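PDB 3LAO: enoyl-CoA hydratase/isomerase from Pseudomonas aeruginosa, which probably catalyses the reversible hydration of an enoyl-CoA, perhaps of a steroid side chain, as a homotrimeric member of the enoyl-CoA hydratase/isomerase family. Local coordinates for residues Arg58-Phe63 against Lys106-Ala111. Sequence-based numbering, arbitrary orientation.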
loop_
_atom_site.group_PDB
_atom_site.type_symbol
_atom_site.label_atom_id
_atom_site.label_comp_id
_atom_site.label_asym_id
_atom_site.label_seq_id
_atom_site.Cartn_x
_atom_site.Cartn_y
_atom_site.Cartn_z
ATOM N N ARG B 58 -6.873 16.689 21.878
ATOM C CA ARG B 58 -6.040 15.552 21.594
ATOM C C ARG B 58 -6.503 14.846 20.369
ATOM O O ARG B 58 -5.761 14.061 19.795
ATOM C CB ARG B 58 -6.047 14.572 22.751
ATOM C CG ARG B 58 -5.239 15.069 23.906
ATOM C CD ARG B 58 -5.439 14.145 25.101
ATOM N NE ARG B 58 -4.840 14.656 26.329
ATOM C CZ ARG B 58 -4.276 13.874 27.247
ATOM N NH1 ARG B 58 -4.220 12.554 27.055
ATOM N NH2 ARG B 58 -3.756 14.401 28.351
ATOM N N CYS B 59 -7.726 15.129 19.956
ATOM C CA CYS B 59 -8.239 14.560 18.735
ATOM C C CYS B 59 -9.377 15.451 18.187
ATOM O O CYS B 59 -10.162 16.059 18.928
ATOM C CB CYS B 59 -8.740 13.159 19.028
ATOM S SG CYS B 59 -9.130 12.140 17.570
ATOM N N ALA B 60 -9.445 15.553 16.876
ATOM C CA ALA B 60 -10.479 16.349 16.257
ATOM C C ALA B 60 -11.510 15.393 15.642
ATOM O O ALA B 60 -11.142 14.357 15.079
ATOM C CB ALA B 60 -9.843 17.216 15.198
ATOM N N VAL B 61 -12.793 15.713 15.755
ATOM C CA VAL B 61 -13.797 14.946 15.012
ATOM C C VAL B 61 -14.493 15.822 13.971
ATOM O O VAL B 61 -15.169 16.819 14.307
ATOM C CB VAL B 61 -14.859 14.374 15.949
ATOM C CG1 VAL B 61 -15.838 13.556 15.151
ATOM C CG2 VAL B 61 -14.189 13.555 17.057
ATOM N N LEU B 62 -14.292 15.483 12.707
ATOM C CA LEU B 62 -14.955 16.192 11.618
ATOM C C LEU B 62 -16.231 15.466 11.246
ATOM O O LEU B 62 -16.197 14.302 10.946
ATOM C CB LEU B 62 -14.065 16.259 10.390
ATOM C CG LEU B 62 -14.663 16.820 9.091
ATOM C CD1 LEU B 62 -15.050 18.320 9.161
ATOM C CD2 LEU B 62 -13.616 16.635 8.048
ATOM N N PHE B 63 -17.357 16.175 11.278
ATOM C CA PHE B 63 -18.647 15.623 10.881
ATOM C C PHE B 63 -19.477 16.686 10.094
ATOM O O PHE B 63 -19.037 17.842 9.872
ATOM C CB PHE B 63 -19.391 15.132 12.137
ATOM C CG PHE B 63 -19.928 16.240 12.989
ATOM C CD1 PHE B 63 -19.083 16.982 13.796
ATOM C CD2 PHE B 63 -21.278 16.582 12.930
ATOM C CE1 PHE B 63 -19.581 18.052 14.604
ATOM C CE2 PHE B 63 -21.795 17.664 13.712
ATOM C CZ PHE B 63 -20.937 18.382 14.557
ATOM N N LYS B 106 -1.800 16.367 14.521
ATOM C CA LYS B 106 -2.609 15.687 15.520
ATOM C C LYS B 106 -3.714 14.898 14.813
ATOM O O LYS B 106 -3.930 15.071 13.626
ATOM C CB LYS B 106 -3.217 16.691 16.481
ATOM C CG LYS B 106 -2.194 17.424 17.287
ATOM C CD LYS B 106 -2.860 18.076 18.504
ATOM C CE LYS B 106 -3.216 19.527 18.274
ATOM N NZ LYS B 106 -4.040 19.978 19.441
ATOM N N PRO B 107 -4.377 13.991 15.539
ATOM C CA PRO B 107 -5.255 13.008 14.890
ATOM C C PRO B 107 -6.566 13.563 14.423
ATOM O O PRO B 107 -7.088 14.451 15.034
ATOM C CB PRO B 107 -5.513 11.969 16.005
ATOM C CG PRO B 107 -4.330 12.100 16.886
ATOM C CD PRO B 107 -3.990 13.567 16.896
ATOM N N LEU B 108 -7.113 13.015 13.352
ATOM C CA LEU B 108 -8.430 13.430 12.907
ATOM C C LEU B 108 -9.287 12.210 12.639
ATOM O O LEU B 108 -8.851 11.255 12.014
ATOM C CB LEU B 108 -8.301 14.279 11.649
ATOM C CG LEU B 108 -9.590 14.638 10.912
ATOM C CD1 LEU B 108 -10.346 15.608 11.718
ATOM C CD2 LEU B 108 -9.142 15.284 9.652
ATOM N N VAL B 109 -10.502 12.234 13.150
ATOM C CA VAL B 109 -11.441 11.164 12.955
ATOM C C VAL B 109 -12.588 11.804 12.192
ATOM O O VAL B 109 -12.948 12.950 12.460
ATOM C CB VAL B 109 -11.978 10.652 14.297
ATOM C CG1 VAL B 109 -13.252 9.809 14.081
ATOM C CG2 VAL B 109 -10.915 9.874 15.033
ATOM N N VAL B 110 -13.157 11.084 11.234
ATOM C CA VAL B 110 -14.229 11.659 10.479
ATOM C C VAL B 110 -15.452 10.747 10.415
ATOM O O VAL B 110 -15.331 9.518 10.216
ATOM C CB VAL B 110 -13.767 12.058 9.055
ATOM C CG1 VAL B 110 -13.415 10.780 8.194
ATOM C CG2 VAL B 110 -14.863 12.865 8.410
ATOM N N ALA B 111 -16.624 11.356 10.574
ATOM C CA ALA B 111 -17.919 10.667 10.415
ATOM C C ALA B 111 -18.672 11.162 9.173
ATOM O O ALA B 111 -18.881 12.362 9.026
ATOM C CB ALA B 111 -18.781 10.887 11.674
#
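Of the Phe63 side chain it is CB that meets Ala111 (CB to CB 4.3 Å): its ring leads away from 106-111, receives Val61 O in plane at its edge and packs edge-to-face with His65. At the other end, the Pro107 ring turns its CD to Arg58 O (3.4 Å) and its CB to Cys59 SG. Between them two parallel strands pair in register. Ala60 N donates to Pro107 O (3.2 Å), tilted 27° from the carbonyl plane; Val109 N to Ala60 O (2.9 Å), Leu62 N to Val109 O (2.9 Å) and Ala111 N to Leu62 O are straighter at the carbonyl. The backbones of Cys59, Val61 and Phe63 hydrogen-bond to strand 22-27 instead. On the face carrying Ala60, Leu62, Leu108 and Val110, Leu108 CD1 lies against the CB atoms of Ala60 and Leu62. With Val110 CG1 between the backbone N and the carbonyl carbon (chi1 67°), CG2 is anti to N, fits tightly against Leu62 O (3.2 Å) and runs alongside Leu62 CD2 (4.0 Å). Helix 38-53 covers Ala60 and Leu62. On the other face Cys59 SG touches Val109 CG2 (3.8 Å), and helix 196-209 covers both residues. This helix-flanked pair of inner parallel strands belongs to the central sheet of the crotonase fold.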